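Local coordinates for protein beta-N-acetylhexosaminidase (Bacteroides fragilis, PDB 4PYS) that probably hydrolyses terminal N-acetylhexosamine residues from the non-reducing ends of glycans, as a family 20 glycoside hydrolase, at residues A[60-63]-A[69-72]; A[387-392]-A[455-460]; A[393-398]-A[451-456]. One frame throughout, in Å; residues are numbered along the deposited sequence.

The three contacts illustrate how neighbouring parts of a hydrolase fold are tied together locally. Interaction 1 comes first along the chain, in the family 20 domain 2 range, where the loop joining strands 56-58 and 67-71 is bridged to the strand it leads into. Interactions 2 and 3 lie in the catalytic range, with centres about 38 and 43 Å from the centre of interaction 1. Those two are only about 8 Å apart between centres and touch each other: as 387-398 advances, its partners step back from 455-460 to 451-456, sharing Leu455 and Ala456. Together they join the segment following barrel strand 381-383 to helix 453-462, after strand 428-435 and the short helix 447-450.

Interaction 1: A[60-63]-A[69-72]; sequences KEEV and WKKD
The carboxylate of Glu62 overlaps the far half of the Lys70 side chain, the two side chains arriving from opposite directions. Lys70 NZ donates to Glu62 OE1 at 2.6 Å, a short hydrogen bond that is also a salt bridge. The ammonium group meets this oxygen on its syn side and lies only 16° out of the carboxylate plane. More than charge is in contact: Lys70 CD lies 3.5 Å from Glu62 OE2, and Lys70 CE is 3.4 Å from Glu62 OE1, which brings the last two methylenes alongside both oxygens. The two chains are shaped very differently. Glu62 has CG anti to the backbone N, and its extended chain (chi1 179°) carries the carboxylate out toward strand 67-71, whereas Lys70 is folded at its second and third torsions (chi2 -95°), and the bends bring the amino group to the acid. In fold terms, the loop joining strands 56-58 and 67-71 is bridged to the strand it leads into, part of the mixed sheet in the family 20 domain 2 region. Strand 67-71 runs parallel to its neighbours 31-35 and 89-93, and Tyr34 of the former touches both Glu62 and Lys70. The second carboxylate oxygen, Glu62 OE2, is hydrogen-bonded to Ser68 OG, a residue just upstream on the strand. With each oxygen engaged by a different partner, the carboxylate is restrained against rotation, and the nearby ammonium probably favours its ionised form. The backbone on the loop side has ties as well, since Glu62 O accepts from Ser65 OG. Both charged residues remain partly exposed and also touch a crystal neighbour.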
ATOM      1  N   LYS A  60     -31.909 -12.665 -16.457  1.00 52.18           N
ATOM      2  CA  LYS A  60     -32.877 -11.940 -15.648  1.00 57.72           C
ATOM      3  C   LYS A  60     -33.336 -12.802 -14.472  1.00 52.60           C
ATOM      4  O   LYS A  60     -33.603 -12.289 -13.384  1.00 54.13           O
ATOM      5  CB  LYS A  60     -34.081 -11.509 -16.488  1.00 63.35           C
ATOM      6  CG  LYS A  60     -34.643 -10.155 -16.079  1.00 65.62           C
ATOM      7  CD  LYS A  60     -36.103 -10.006 -16.476  1.00 67.04           C
ATOM      8  N   GLU A  61     -33.424 -14.111 -14.698  1.00 51.12           N
ATOM      9  CA  GLU A  61     -33.860 -15.047 -13.662  1.00 53.49           C
ATOM     10  C   GLU A  61     -32.678 -15.766 -13.024  1.00 49.93           C
ATOM     11  O   GLU A  61     -31.942 -16.483 -13.706  1.00 53.43           O
ATOM     12  CB  GLU A  61     -34.841 -16.067 -14.244  1.00 60.64           C
ATOM     13  CG  GLU A  61     -36.198 -15.483 -14.596  1.00 73.19           C
ATOM     14  CD  GLU A  61     -36.940 -14.978 -13.372  1.00 83.62           C
ATOM     15  OE1 GLU A  61     -37.211 -13.761 -13.296  1.00 87.74           O
ATOM     16  OE2 GLU A  61     -37.252 -15.799 -12.483  1.00 87.07           O
ATOM     17  N   GLU A  62     -32.500 -15.579 -11.719  1.00 43.50           N
ATOM     18  CA  GLU A  62     -31.357 -16.163 -11.017  1.00 40.54           C
ATOM     19  C   GLU A  62     -31.292 -17.684 -11.148  1.00 37.65           C
ATOM     20  O   GLU A  62     -30.204 -18.260 -11.253  1.00 39.76           O
ATOM     21  CB  GLU A  62     -31.356 -15.768  -9.533  1.00 38.92           C
ATOM     22  CG  GLU A  62     -30.200 -16.378  -8.752  1.00 37.24           C
ATOM     23  CD  GLU A  62     -30.169 -15.956  -7.297  1.00 37.02           C
ATOM     24  OE1 GLU A  62     -31.104 -15.250  -6.861  1.00 41.68           O
ATOM     25  OE2 GLU A  62     -29.209 -16.337  -6.593  1.00 39.01           O
ATOM     26  N   VAL A  63     -32.457 -18.327 -11.147  1.00 40.56           N
ATOM     27  CA  VAL A  63     -32.520 -19.784 -11.128  1.00 47.59           C
ATOM     28  C   VAL A  63     -31.814 -20.395 -12.348  1.00 52.70           C
ATOM     29  O   VAL A  63     -31.259 -21.494 -12.271  1.00 50.73           O
ATOM     30  CB  VAL A  63     -33.982 -20.289 -10.999  1.00 45.58           C
ATOM     31  CG1 VAL A  63     -34.751 -20.049 -12.280  1.00 47.40           C
ATOM     32  CG2 VAL A  63     -34.004 -21.761 -10.632  1.00 50.42           C
ATOM     33  N   TRP A  69     -24.538 -13.180  -8.015  1.00 24.03           N
ATOM     34  CA  TRP A  69     -23.806 -12.224  -7.199  1.00 23.95           C
ATOM     35  C   TRP A  69     -24.841 -11.509  -6.350  1.00 28.77           C
ATOM     36  O   TRP A  69     -25.634 -10.719  -6.869  1.00 29.30           O
ATOM     37  CB  TRP A  69     -23.080 -11.237  -8.115  1.00 26.85           C
ATOM     38  CG  TRP A  69     -22.140 -11.923  -9.078  1.00 29.72           C
ATOM     39  CD1 TRP A  69     -22.454 -12.450 -10.301  1.00 32.48           C
ATOM     40  CD2 TRP A  69     -20.737 -12.165  -8.886  1.00 27.40           C
ATOM     41  NE1 TRP A  69     -21.334 -13.003 -10.879  1.00 27.78           N
ATOM     42  CE2 TRP A  69     -20.268 -12.843 -10.028  1.00 28.29           C
ATOM     43  CE3 TRP A  69     -19.835 -11.879  -7.855  1.00 26.04           C
ATOM     44  CZ2 TRP A  69     -18.925 -13.225 -10.174  1.00 29.75           C
ATOM     45  CZ3 TRP A  69     -18.497 -12.262  -8.000  1.00 24.41           C
ATOM     46  CH2 TRP A  69     -18.059 -12.927  -9.147  1.00 27.13           C
ATOM     47  N   LYS A  70     -24.865 -11.815  -5.055  1.00 24.92           N
ATOM     48  CA  LYS A  70     -25.957 -11.368  -4.197  1.00 24.47           C
ATOM     49  C   LYS A  70     -25.443 -10.558  -3.019  1.00 26.01           C
ATOM     50  O   LYS A  70     -24.346 -10.779  -2.540  1.00 28.46           O
ATOM     51  CB  LYS A  70     -26.738 -12.575  -3.667  1.00 29.99           C
ATOM     52  CG  LYS A  70     -27.213 -13.534  -4.750  1.00 35.43           C
ATOM     53  CD  LYS A  70     -28.619 -13.238  -5.189  1.00 45.94           C
ATOM     54  CE  LYS A  70     -29.608 -13.816  -4.186  1.00 40.46           C
ATOM     55  NZ  LYS A  70     -30.960 -13.845  -4.730  1.00 37.41           N
ATOM     56  N   LYS A  71     -26.249  -9.621  -2.546  1.00 26.69           N
ATOM     57  CA  LYS A  71     -25.867  -8.859  -1.376  1.00 25.98           C
ATOM     58  C   LYS A  71     -26.313  -9.594  -0.110  1.00 26.82           C
ATOM     59  O   LYS A  71     -27.435 -10.110  -0.040  1.00 31.06           O
ATOM     60  CB  LYS A  71     -26.496  -7.465  -1.425  1.00 27.84           C
ATOM     61  CG  LYS A  71     -26.013  -6.525  -0.321  1.00 41.31           C
ATOM     62  CD  LYS A  71     -26.829  -5.234  -0.313  1.00 52.81           C
ATOM     63  CE  LYS A  71     -26.228  -4.182   0.600  1.00 53.82           C
ATOM     64  N   ASP A  72     -25.427  -9.653   0.877  1.00 29.62           N
ATOM     65  CA  ASP A  72     -25.808 -10.125   2.201  1.00 28.74           C
ATOM     66  C   ASP A  72     -25.400  -9.050   3.203  1.00 25.01           C
ATOM     67  O   ASP A  72     -24.212  -8.927   3.538  1.00 27.36           O
ATOM     68  CB  ASP A  72     -25.118 -11.460   2.510  1.00 25.17           C
ATOM     69  CG  ASP A  72     -25.437 -11.980   3.907  1.00 33.27           C
ATOM     70  OD1 ASP A  72     -26.205 -11.317   4.638  1.00 30.60           O
ATOM     71  OD2 ASP A  72     -24.920 -13.063   4.270  1.00 30.56           O
TER

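Interaction 2: A[387-392]-A[455-460]; sequences YYTYLN and LALAEQ. With FMT (formic acid), chain J.
Leu457 points from its helix into the bend formed by Thr389 and Leu391, and its two methyl groups divide the work. CD1 meets Leu391 head-on: the side chains reach toward each other tip to tip, with Leu457 CD1 4.0 Å from Leu391 CD2. The same methyl rests 3.9 Å from Thr389 CA. CD2 turns to the other part of the bend, where Thr389 CG2 lies 3.9 Å from Leu457 CD2 and the two side chains cross at about a right angle. With chi1 at 77°, Thr389 OG1 lies between the backbone N and the carbonyl carbon and bonds to Thr385 O, while CG2, anti to the carbonyl carbon, is turned to Leu457. Tyr388 O also faces Leu457 CD2, at 3.9 Å; this carbonyl is buried by the contact and has no hydrogen-bonding partner in the model, a likely small energetic cost of the apolar fit.

The peptide before Tyr388 is cis, and the two tyrosines lie close together. Tyr387 CB sits over the centre of the Tyr388 ring, 3.6 Å above its plane. A formic acid molecule, probably from the crystallisation liquor, lies over one face of the Tyr387 ring and receives a 2.8 Å hydrogen bond from Tyr388 OH to its O1 atom, approached at the edge of the Tyr388 ring.

The contact belongs to the closing part of the TIM barrel: 387-392 comes after strand 381-383, and its partner lies on helix 453-462, after strand 428-435 and the short helix 447-450. Thr389 and Leu391 both make backbone hydrogen bonds to Ala434 on that last strand, while Leu457 also touches Ser433 there and Val412 on helix 409-415. Helix 470-486 packs against Leu455 and Ala456.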
ATOM      1  N   TYR A 387      11.569  -3.743  10.976  1.00 21.74           N
ATOM      2  CA  TYR A 387      11.431  -5.152  11.358  1.00 20.38           C
ATOM      3  C   TYR A 387       9.930  -5.381  11.567  1.00 18.03           C
ATOM      4  O   TYR A 387       9.369  -4.786  12.490  1.00 20.19           O
ATOM      5  CB  TYR A 387      12.095  -5.403  12.717  1.00 18.55           C
ATOM      6  CG  TYR A 387      13.610  -5.404  12.749  1.00 21.00           C
ATOM      7  CD1 TYR A 387      14.366  -5.144  11.610  1.00 22.93           C
ATOM      8  CD2 TYR A 387      14.279  -5.689  13.933  1.00 26.37           C
ATOM      9  CE1 TYR A 387      15.764  -5.154  11.662  1.00 29.14           C
ATOM     10  CE2 TYR A 387      15.659  -5.702  13.993  1.00 30.44           C
ATOM     11  CZ  TYR A 387      16.395  -5.435  12.860  1.00 34.48           C
ATOM     12  OH  TYR A 387      17.771  -5.453  12.943  1.00 34.01           O
ATOM     13  N   TYR A 388       9.254  -6.202  10.756  1.00 17.87           N
ATOM     14  CA  TYR A 388       9.796  -6.882   9.580  1.00 16.32           C
ATOM     15  C   TYR A 388       8.840  -6.706   8.407  1.00 20.03           C
ATOM     16  O   TYR A 388       8.399  -7.686   7.777  1.00 17.52           O
ATOM     17  CB  TYR A 388       9.946  -8.379   9.870  1.00 19.84           C
ATOM     18  CG  TYR A 388      10.995  -8.669  10.918  1.00 17.12           C
ATOM     19  CD1 TYR A 388      12.339  -8.419  10.664  1.00 19.84           C
ATOM     20  CD2 TYR A 388      10.653  -9.219  12.153  1.00 23.66           C
ATOM     21  CE1 TYR A 388      13.310  -8.679  11.610  1.00 22.79           C
ATOM     22  CE2 TYR A 388      11.627  -9.488  13.104  1.00 24.63           C
ATOM     23  CZ  TYR A 388      12.954  -9.221  12.824  1.00 24.50           C
ATOM     24  OH  TYR A 388      13.936  -9.482  13.764  1.00 24.32           O
ATOM     25  N   THR A 389       8.509  -5.451   8.111  1.00 19.88           N
ATOM     26  CA  THR A 389       7.640  -5.156   6.984  1.00 17.30           C
ATOM     27  C   THR A 389       8.365  -4.437   5.859  1.00 18.19           C
ATOM     28  O   THR A 389       7.760  -4.185   4.813  1.00 17.72           O
ATOM     29  CB  THR A 389       6.399  -4.307   7.387  1.00 19.21           C
ATOM     30  OG1 THR A 389       6.774  -2.928   7.580  1.00 20.15           O
ATOM     31  CG2 THR A 389       5.740  -4.861   8.657  1.00 20.22           C
ATOM     32  N   TYR A 390       9.642  -4.088   6.062  1.00 19.28           N
ATOM     33  CA  TYR A 390      10.423  -3.435   5.008  1.00 20.79           C
ATOM     34  C   TYR A 390      11.065  -4.462   4.084  1.00 21.35           C
ATOM     35  O   TYR A 390      12.161  -4.966   4.349  1.00 20.78           O
ATOM     36  CB  TYR A 390      11.495  -2.509   5.588  1.00 20.14           C
ATOM     37  CG  TYR A 390      10.953  -1.146   5.979  1.00 19.21           C
ATOM     38  CD1 TYR A 390       9.593  -0.953   6.223  1.00 22.22           C
ATOM     39  CD2 TYR A 390      11.805  -0.051   6.086  1.00 24.09           C
ATOM     40  CE1 TYR A 390       9.097   0.319   6.578  1.00 25.08           C
ATOM     41  CE2 TYR A 390      11.323   1.203   6.435  1.00 26.04           C
ATOM     42  CZ  TYR A 390       9.979   1.382   6.680  1.00 26.72           C
ATOM     43  OH  TYR A 390       9.528   2.656   7.012  1.00 25.91           O
ATOM     44  N   LEU A 391      10.373  -4.763   2.993  1.00 18.61           N
ATOM     45  CA  LEU A 391      10.803  -5.811   2.068  1.00 18.30           C
ATOM     46  C   LEU A 391      12.049  -5.434   1.282  1.00 21.75           C
ATOM     47  O   LEU A 391      12.652  -6.285   0.620  1.00 21.79           O
ATOM     48  CB  LEU A 391       9.641  -6.158   1.124  1.00 19.57           C
ATOM     49  CG  LEU A 391       8.412  -6.663   1.876  1.00 21.14           C
ATOM     50  CD1 LEU A 391       7.172  -6.593   0.983  1.00 23.60           C
ATOM     51  CD2 LEU A 391       8.648  -8.084   2.360  1.00 24.89           C
ATOM     52  N   ASN A 392      12.441  -4.159   1.337  1.00 19.30           N
ATOM     53  CA  ASN A 392      13.728  -3.771   0.774  1.00 21.13           C
ATOM     54  C   ASN A 392      14.913  -4.326   1.572  1.00 23.09           C
ATOM     55  O   ASN A 392      16.039  -4.381   1.063  1.00 25.81           O
ATOM     56  CB  ASN A 392      13.835  -2.239   0.641  1.00 23.77           C
ATOM     57  CG  ASN A 392      13.413  -1.522   1.900  1.00 23.96           C
ATOM     58  OD1 ASN A 392      12.247  -1.593   2.304  1.00 24.12           O
ATOM     59  ND2 ASN A 392      14.351  -0.810   2.525  1.00 24.81           N
ATOM     60  N   LEU A 455       3.890 -12.563   1.366  1.00 15.92           N
ATOM     61  CA  LEU A 455       2.787 -13.475   1.612  1.00 15.00           C
ATOM     62  C   LEU A 455       2.551 -13.619   3.109  1.00 17.78           C
ATOM     63  O   LEU A 455       1.421 -13.825   3.548  1.00 16.19           O
ATOM     64  CB  LEU A 455       3.084 -14.853   0.997  1.00 15.54           C
ATOM     65  CG  LEU A 455       3.196 -14.875  -0.525  1.00 19.83           C
ATOM     66  CD1 LEU A 455       3.594 -16.266  -1.005  1.00 19.85           C
ATOM     67  CD2 LEU A 455       1.870 -14.479  -1.142  1.00 23.35           C
ATOM     68  N   ALA A 456       3.619 -13.531   3.892  1.00 15.49           N
ATOM     69  CA  ALA A 456       3.476 -13.629   5.343  1.00 16.14           C
ATOM     70  C   ALA A 456       2.801 -12.373   5.867  1.00 16.76           C
ATOM     71  O   ALA A 456       1.962 -12.435   6.763  1.00 16.74           O
ATOM     72  CB  ALA A 456       4.827 -13.829   6.000  1.00 19.40           C
ATOM     73  N   LEU A 457       3.157 -11.230   5.290  1.00 15.76           N
ATOM     74  CA  LEU A 457       2.513  -9.968   5.669  1.00 15.57           C
ATOM     75  C   LEU A 457       1.037  -9.976   5.290  1.00 14.91           C
ATOM     76  O   LEU A 457       0.186  -9.582   6.093  1.00 15.76           O
ATOM     77  CB  LEU A 457       3.247  -8.776   5.031  1.00 13.72           C
ATOM     78  CG  LEU A 457       4.668  -8.601   5.574  1.00 16.39           C
ATOM     79  CD1 LEU A 457       5.459  -7.557   4.779  1.00 17.96           C
ATOM     80  CD2 LEU A 457       4.635  -8.250   7.062  1.00 17.73           C
ATOM     81  N   ALA A 458       0.714 -10.437   4.085  1.00 14.99           N
ATOM     82  CA  ALA A 458      -0.693 -10.530   3.664  1.00 17.02           C
ATOM     83  C   ALA A 458      -1.484 -11.463   4.550  1.00 16.31           C
ATOM     84  O   ALA A 458      -2.650 -11.214   4.844  1.00 15.79           O
ATOM     85  CB  ALA A 458      -0.800 -10.979   2.208  1.00 21.03           C
ATOM     86  N   GLU A 459      -0.857 -12.554   4.978  1.00 15.72           N
ATOM     87  CA  GLU A 459      -1.527 -13.507   5.874  1.00 15.50           C
ATOM     88  C   GLU A 459      -1.824 -12.842   7.221  1.00 18.30           C
ATOM     89  O   GLU A 459      -2.920 -12.978   7.784  1.00 16.85           O
ATOM     90  CB  GLU A 459      -0.615 -14.727   6.069  1.00 19.19           C
ATOM     91  CG  GLU A 459      -1.218 -15.849   6.900  1.00 20.74           C
ATOM     92  CD  GLU A 459      -2.166 -16.726   6.107  1.00 27.33           C
ATOM     93  OE1 GLU A 459      -2.443 -16.402   4.936  1.00 25.40           O
ATOM     94  OE2 GLU A 459      -2.640 -17.744   6.653  1.00 26.18           O
ATOM     95  N   GLN A 460      -0.845 -12.117   7.747  1.00 15.36           N
ATOM     96  CA  GLN A 460      -1.023 -11.433   9.032  1.00 16.60           C
ATOM     97  C   GLN A 460      -2.090 -10.346   8.945  1.00 17.50           C
ATOM     98  O   GLN A 460      -2.839 -10.123   9.902  1.00 20.20           O
ATOM     99  CB  GLN A 460       0.327 -10.847   9.470  1.00 18.61           C
ATOM    100  CG  GLN A 460       1.278 -11.952   9.974  1.00 15.46           C
ATOM    101  CD  GLN A 460       2.689 -11.467  10.207  1.00 20.96           C
ATOM    102  OE1 GLN A 460       3.063 -10.370   9.801  1.00 18.70           O
ATOM    103  NE2 GLN A 460       3.491 -12.297  10.857  1.00 18.33           N
TER
HETATM  104  C   FMT J 608      16.778  -9.686  12.754  1.00 53.80           C
HETATM  105  O1  FMT J 608      16.608  -8.783  13.568  1.00 47.73           O
HETATM  106  O2  FMT J 608      17.691  -9.700  11.925  1.00 66.92           O

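Interaction 3: A[393-398]-A[451-456]; sequences FPLTPW and FPRILA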
ATOM      1  N   PHE A 393      14.684  -4.734   2.817  1.00 23.30           N
ATOM      2  CA  PHE A 393      15.757  -5.384   3.573  1.00 21.11           C
ATOM      3  C   PHE A 393      15.944  -6.743   2.910  1.00 21.41           C
ATOM      4  O   PHE A 393      14.991  -7.524   2.821  1.00 25.26           O
ATOM      5  CB  PHE A 393      15.367  -5.615   5.040  1.00 20.71           C
ATOM      6  CG  PHE A 393      15.350  -4.362   5.891  1.00 23.55           C
ATOM      7  CD1 PHE A 393      15.323  -3.097   5.312  1.00 23.39           C
ATOM      8  CD2 PHE A 393      15.353  -4.464   7.278  1.00 26.36           C
ATOM      9  CE1 PHE A 393      15.302  -1.942   6.113  1.00 26.86           C
ATOM     10  CE2 PHE A 393      15.335  -3.324   8.085  1.00 24.11           C
ATOM     11  CZ  PHE A 393      15.311  -2.060   7.499  1.00 25.75           C
ATOM     12  N   PRO A 394      17.154  -7.028   2.426  1.00 23.34           N
ATOM     13  CA  PRO A 394      17.390  -8.315   1.760  1.00 28.11           C
ATOM     14  C   PRO A 394      17.562  -9.428   2.790  1.00 30.72           C
ATOM     15  O   PRO A 394      17.528  -9.141   3.980  1.00 27.46           O
ATOM     16  CB  PRO A 394      18.692  -8.074   0.997  1.00 28.83           C
ATOM     17  CG  PRO A 394      19.420  -7.020   1.805  1.00 31.88           C
ATOM     18  CD  PRO A 394      18.332  -6.137   2.376  1.00 22.41           C
ATOM     19  N   LEU A 395      17.718 -10.674   2.350  1.00 27.35           N
ATOM     20  CA  LEU A 395      17.933 -11.777   3.292  1.00 28.14           C
ATOM     21  C   LEU A 395      19.396 -11.896   3.720  1.00 31.22           C
ATOM     22  O   LEU A 395      19.695 -12.494   4.762  1.00 27.83           O
ATOM     23  CB  LEU A 395      17.458 -13.107   2.706  1.00 24.72           C
ATOM     24  CG  LEU A 395      16.002 -13.503   2.932  1.00 27.00           C
ATOM     25  CD1 LEU A 395      15.040 -12.646   2.093  1.00 23.86           C
ATOM     26  CD2 LEU A 395      15.829 -14.988   2.635  1.00 24.87           C
ATOM     27  N   THR A 396      20.300 -11.352   2.904  1.00 28.45           N
ATOM     28  CA  THR A 396      21.737 -11.345   3.199  1.00 29.07           C
ATOM     29  C   THR A 396      22.244  -9.960   2.796  1.00 36.57           C
ATOM     30  O   THR A 396      21.602  -9.293   1.992  1.00 32.06           O
ATOM     31  CB  THR A 396      22.488 -12.453   2.419  1.00 36.72           C
ATOM     32  OG1 THR A 396      22.192 -12.347   1.019  1.00 34.72           O
ATOM     33  CG2 THR A 396      22.074 -13.840   2.909  1.00 37.20           C
ATOM     34  N   PRO A 397      23.377  -9.513   3.367  1.00 39.56           N
ATOM     35  CA  PRO A 397      23.824  -8.129   3.148  1.00 38.15           C
ATOM     36  C   PRO A 397      24.019  -7.734   1.682  1.00 35.97           C
ATOM     37  O   PRO A 397      24.476  -8.538   0.866  1.00 34.54           O
ATOM     38  CB  PRO A 397      25.161  -8.074   3.899  1.00 39.02           C
ATOM     39  CG  PRO A 397      25.014  -9.095   4.986  1.00 41.22           C
ATOM     40  CD  PRO A 397      24.213 -10.210   4.364  1.00 40.19           C
ATOM     41  N   TRP A 398      23.682  -6.486   1.371  1.00 37.29           N
ATOM     42  CA  TRP A 398      23.770  -5.959   0.019  1.00 33.46           C
ATOM     43  C   TRP A 398      23.885  -4.447   0.091  1.00 30.72           C
ATOM     44  O   TRP A 398      22.986  -3.778   0.596  1.00 33.02           O
ATOM     45  CB  TRP A 398      22.529  -6.350  -0.789  1.00 31.70           C
ATOM     46  CG  TRP A 398      22.524  -5.754  -2.161  1.00 35.65           C
ATOM     47  CD1 TRP A 398      23.320  -6.105  -3.218  1.00 34.78           C
ATOM     48  CD2 TRP A 398      21.687  -4.694  -2.623  1.00 33.29           C
ATOM     49  NE1 TRP A 398      23.015  -5.331  -4.312  1.00 35.46           N
ATOM     50  CE2 TRP A 398      22.021  -4.451  -3.969  1.00 36.22           C
ATOM     51  CE3 TRP A 398      20.688  -3.921  -2.024  1.00 28.83           C
ATOM     52  CZ2 TRP A 398      21.382  -3.467  -4.731  1.00 37.95           C
ATOM     53  CZ3 TRP A 398      20.051  -2.942  -2.785  1.00 33.03           C
ATOM     54  CH2 TRP A 398      20.401  -2.727  -4.121  1.00 33.08           C
ATOM     55  N   PHE A 451       8.660 -11.051  -2.894  1.00 20.25           N
ATOM     56  CA  PHE A 451       8.205 -12.443  -2.704  1.00 19.42           C
ATOM     57  C   PHE A 451       9.332 -13.349  -2.249  1.00 18.30           C
ATOM     58  O   PHE A 451      10.431 -13.273  -2.788  1.00 19.54           O
ATOM     59  CB  PHE A 451       7.658 -12.993  -4.026  1.00 19.62           C
ATOM     60  CG  PHE A 451       6.341 -12.392  -4.422  1.00 25.16           C
ATOM     61  CD1 PHE A 451       6.297 -11.228  -5.172  1.00 31.86           C
ATOM     62  CD2 PHE A 451       5.151 -12.982  -4.016  1.00 27.77           C
ATOM     63  CE1 PHE A 451       5.078 -10.661  -5.522  1.00 26.87           C
ATOM     64  CE2 PHE A 451       3.930 -12.424  -4.363  1.00 31.18           C
ATOM     65  CZ  PHE A 451       3.905 -11.264  -5.117  1.00 22.96           C
ATOM     66  N   PRO A 452       9.047 -14.285  -1.324  1.00 17.95           N
ATOM     67  CA  PRO A 452       7.733 -14.621  -0.772  1.00 16.02           C
ATOM     68  C   PRO A 452       7.374 -13.895   0.515  1.00 18.36           C
ATOM     69  O   PRO A 452       6.313 -14.164   1.042  1.00 16.56           O
ATOM     70  CB  PRO A 452       7.875 -16.121  -0.447  1.00 20.75           C
ATOM     71  CG  PRO A 452       9.324 -16.256  -0.074  1.00 19.84           C
ATOM     72  CD  PRO A 452      10.069 -15.300  -0.992  1.00 20.19           C
ATOM     73  N   ARG A 453       8.215 -13.012   1.034  1.00 18.91           N
ATOM     74  CA  ARG A 453       7.916 -12.462   2.357  1.00 18.72           C
ATOM     75  C   ARG A 453       6.620 -11.657   2.425  1.00 19.67           C
ATOM     76  O   ARG A 453       5.973 -11.599   3.473  1.00 16.66           O
ATOM     77  CB  ARG A 453       9.104 -11.671   2.900  1.00 20.22           C
ATOM     78  CG  ARG A 453      10.312 -12.567   3.220  1.00 19.41           C
ATOM     79  CD  ARG A 453      11.557 -11.748   3.573  1.00 21.57           C
ATOM     80  NE  ARG A 453      11.891 -10.831   2.482  1.00 19.78           N
ATOM     81  CZ  ARG A 453      12.757  -9.830   2.574  1.00 21.41           C
ATOM     82  NH1 ARG A 453      13.409  -9.608   3.710  1.00 21.51           N
ATOM     83  NH2 ARG A 453      12.967  -9.042   1.522  1.00 19.23           N
ATOM     84  N   ILE A 454       6.205 -11.059   1.317  1.00 15.75           N
ATOM     85  CA  ILE A 454       4.915 -10.340   1.342  1.00 15.35           C
ATOM     86  C   ILE A 454       3.730 -11.270   1.637  1.00 18.92           C
ATOM     87  O   ILE A 454       2.683 -10.836   2.121  1.00 18.46           O
ATOM     88  CB  ILE A 454       4.664  -9.552   0.032  1.00 16.77           C
ATOM     89  CG1 ILE A 454       3.538  -8.528   0.254  1.00 21.52           C
ATOM     90  CG2 ILE A 454       4.346 -10.495  -1.132  1.00 18.08           C
ATOM     91  CD1 ILE A 454       3.695  -7.276  -0.526  1.00 26.08           C
ATOM     92  N   LEU A 455       3.890 -12.563   1.366  1.00 15.92           N
ATOM     93  CA  LEU A 455       2.787 -13.475   1.612  1.00 15.00           C
ATOM     94  C   LEU A 455       2.551 -13.619   3.109  1.00 17.78           C
ATOM     95  O   LEU A 455       1.421 -13.825   3.548  1.00 16.19           O
ATOM     96  CB  LEU A 455       3.084 -14.853   0.997  1.00 15.54           C
ATOM     97  CG  LEU A 455       3.196 -14.875  -0.525  1.00 19.83           C
ATOM     98  CD1 LEU A 455       3.594 -16.266  -1.005  1.00 19.85           C
ATOM     99  CD2 LEU A 455       1.870 -14.479  -1.142  1.00 23.35           C
ATOM    100  N   ALA A 456       3.619 -13.531   3.892  1.00 15.49           N
ATOM    101  CA  ALA A 456       3.476 -13.629   5.343  1.00 16.14           C
ATOM    102  C   ALA A 456       2.801 -12.373   5.867  1.00 16.76           C
ATOM    103  O   ALA A 456       1.962 -12.435   6.763  1.00 16.74           O
ATOM    104  CB  ALA A 456       4.827 -13.829   6.000  1.00 19.40           C
TER
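Arg453 and the backbone of Phe393 open the first shell: both terminal nitrogens of the guanidinium converge on a single carbonyl oxygen. Arg453 NH1 and Phe393 O are 2.8 Å apart, and Arg453 NH2 reaches the same Phe393 O, also at 2.8 Å. The oxygen lies almost in the guanidinium plane, an end-on approach in which two N-H groups share one acceptor. Sharing has a geometric price, since the bonds are bent, with N-H...O angles of 145° and 141°, and the donors come to the carbonyl from opposite faces of its plane. The positive charge would be expected to polarise this carbonyl.

Leu395 completes the first shell. Its CD1 methyl lies over one face of the guanidinium, 3.5 Å above the plane and offset toward the rim, with Leu395 CD1 3.7 Å from Arg453 NE. The two side chains slide past each other in opposite directions. A bend at the third torsion of Arg453 (chi3 -57°) turns the planar group toward the loop.

Two partners outside the segments hold the same guanidinium: Arg453 NH2 is also hydrogen-bonded to Arg449 O, and Phe407 makes a cation-pi contact with it. Phe407 is itself backbone-bonded to Pro394, which links the arginine's aromatic partner to the same loop. The peptide before Pro452 is cis, and Leu455 N donates to Pro452 O at 2.9 Å as the helix sets in. Arg453 joins helix 453-462 to the loop between helices 386-389 and 409-415. Leu409 of that second helix touches Arg453 and Ala456, helix 470-486 packs on Pro452 and Leu455, and Met155 of helix 146-158 meets Phe451 and Ile454.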